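Local coordinates for epoxide hydrolase (Aspergillus niger, PDB 3G02) that catalyses the enantioselective hydrolysis of epoxides, opening the oxirane ring with water to give vicinal diols, in a variant obtained by directed evolution, at the interface of chains A and B. Numbering follows the deposited sequence. Chains: chain A/B, Epoxide hydrolase.

The interface of chains A and B. Residues chain A 47-48, 55-59; chain B 261-262, 265.
B:Ser261 and B:His265, one turn apart on helix 260-268 of chain B, present their side chains to A:Ile57 and its neighbours, the loop residues that lead into helix 59-71 of chain A. B:Ser261 buries the most surface, 62 Å², and is gripped at two points. Its hydroxyl OG donates to the carbonyl O of A:Ile57 at 2.5 Å, a short bond with a C=O...donor angle of 163°, nearly along the C=O axis. With OG anti to the backbone N (chi1 -175°), the hydroxyl is directed away from its own amide and onto A:Ile57 O. That amide, in the first turn of the helix, where N-H groups often lack a partner within the helix, gives its hydrogen to A:Phe55 O at 3.0 Å; the donor is tilted from the carbonyl plane and the bond is bent. Alongside, A:Ser48 CA packs on B:Ser261 CB at 3.9 Å.

B:Thr262 answers the same loop in the opposite sense: its OG1 accepts the backbone N-H of A:Ile57 at 3.0 Å, fairly straight at 154°. Both main-chain polar groups of A:Ile57 are thus paired across the interface by side-chain hydroxyls. The A:Ile57 side chain, with CG1 between the backbone N and the carbonyl carbon, crosses B:Thr262 at about a right angle and extends CD1 to CD2 of B:His265, 3.8 Å away. The imidazole's NE2 lies 3.4 Å from A:Ser59 OG, which sits in the ring plane at its edge, a weak hydrogen bond. A:Ser48 OG, hydrogen-bonded to A:Ser59 OG at 2.7 Å, helps to position that hydroxyl.

The centre of the contact lies about 22 Å from A:Asp193, the likely nucleophile. Repeated by the two-fold axis, this mainly polar patch docks a helix start against a loop and probably helps to hold together the two-fold dimer of the deposited assembly, if that is the form in solution.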
loop_
_atom_site.group_PDB
_atom_site.type_symbol
_atom_site.label_atom_id
_atom_site.label_comp_id
_atom_site.label_asym_id
_atom_site.label_seq_id
_atom_site.Cartn_x
_atom_site.Cartn_y
_atom_site.Cartn_z
ATOM N N GLU A 47 -8.943 10.250 10.420
ATOM C CA GLU A 47 -7.801 9.358 10.584
ATOM C C GLU A 47 -6.499 10.111 10.820
ATOM O O GLU A 47 -5.694 9.712 11.661
ATOM C CB GLU A 47 -7.664 8.431 9.376
ATOM C CG GLU A 47 -8.873 7.525 9.155
ATOM C CD GLU A 47 -9.828 8.074 8.111
ATOM O OE1 GLU A 47 -9.972 9.313 8.017
ATOM O OE2 GLU A 47 -10.418 7.258 7.366
ATOM N N SER A 48 -6.305 11.202 10.083
ATOM C CA SER A 48 -5.055 11.958 10.152
ATOM C C SER A 48 -4.983 12.869 11.376
ATOM O O SER A 48 -3.942 13.459 11.653
ATOM C CB SER A 48 -4.815 12.759 8.869
ATOM O OG SER A 48 -5.607 13.937 8.838
ATOM N N PHE A 55 -3.804 5.039 12.491
ATOM C CA PHE A 55 -4.089 4.943 11.060
ATOM C C PHE A 55 -2.911 5.393 10.193
ATOM O O PHE A 55 -3.052 5.543 8.980
ATOM C CB PHE A 55 -5.344 5.745 10.705
ATOM C CG PHE A 55 -6.590 5.279 11.416
ATOM C CD1 PHE A 55 -7.055 3.971 11.257
ATOM C CD2 PHE A 55 -7.306 6.148 12.238
ATOM C CE1 PHE A 55 -8.203 3.538 11.907
ATOM C CE2 PHE A 55 -8.468 5.728 12.887
ATOM C CZ PHE A 55 -8.917 4.423 12.722
ATOM N N GLY A 56 -1.753 5.588 10.816
ATOM C CA GLY A 56 -0.560 6.024 10.104
ATOM C C GLY A 56 -0.215 7.460 10.450
ATOM O O GLY A 56 -0.700 7.996 11.453
ATOM N N ILE A 57 0.612 8.086 9.617
ATOM C CA ILE A 57 1.157 9.408 9.932
ATOM C C ILE A 57 0.064 10.465 10.073
ATOM O O ILE A 57 -0.917 10.472 9.333
ATOM C CB ILE A 57 2.198 9.878 8.896
ATOM C CG1 ILE A 57 1.588 9.899 7.489
ATOM C CG2 ILE A 57 3.442 8.983 8.936
ATOM C CD1 ILE A 57 1.934 11.120 6.705
ATOM N N THR A 58 0.243 11.361 11.034
ATOM C CA THR A 58 -0.736 12.412 11.272
ATOM C C THR A 58 -0.500 13.603 10.354
ATOM O O THR A 58 0.605 13.800 9.840
ATOM C CB THR A 58 -0.683 12.912 12.729
ATOM O OG1 THR A 58 0.592 13.519 12.976
ATOM C CG2 THR A 58 -0.909 11.767 13.717
ATOM N N SER A 59 -1.545 14.402 10.164
ATOM C CA SER A 59 -1.425 15.653 9.427
ATOM C C SER A 59 -0.389 16.576 10.063
ATOM O O SER A 59 0.423 17.168 9.357
ATOM C CB SER A 59 -2.778 16.358 9.348
ATOM O OG SER A 59 -3.615 15.705 8.406
ATOM N N SER B 261 -4.577 6.973 6.863
ATOM C CA SER B 261 -3.968 8.301 6.929
ATOM C C SER B 261 -2.702 8.390 6.079
ATOM O O SER B 261 -2.519 9.339 5.326
ATOM C CB SER B 261 -3.692 8.729 8.364
ATOM O OG SER B 261 -3.212 10.057 8.362
ATOM N N THR B 262 -1.830 7.396 6.199
ATOM C CA THR B 262 -0.606 7.368 5.418
ATOM C C THR B 262 -0.887 7.333 3.925
ATOM O O THR B 262 -0.391 8.184 3.190
ATOM C CB THR B 262 0.266 6.184 5.811
ATOM O OG1 THR B 262 0.610 6.317 7.191
ATOM C CG2 THR B 262 1.547 6.124 4.962
ATOM N N HIS B 265 -2.310 10.591 2.545
ATOM C CA HIS B 265 -1.281 11.603 2.312
ATOM C C HIS B 265 -0.407 11.282 1.098
ATOM O O HIS B 265 -0.086 12.176 0.301
ATOM C CB HIS B 265 -0.435 11.807 3.565
ATOM C CG HIS B 265 -1.105 12.644 4.609
ATOM N ND1 HIS B 265 -1.354 13.989 4.433
ATOM C CD2 HIS B 265 -1.580 12.332 5.837
ATOM C CE1 HIS B 265 -1.947 14.470 5.512
ATOM N NE2 HIS B 265 -2.093 13.486 6.379
#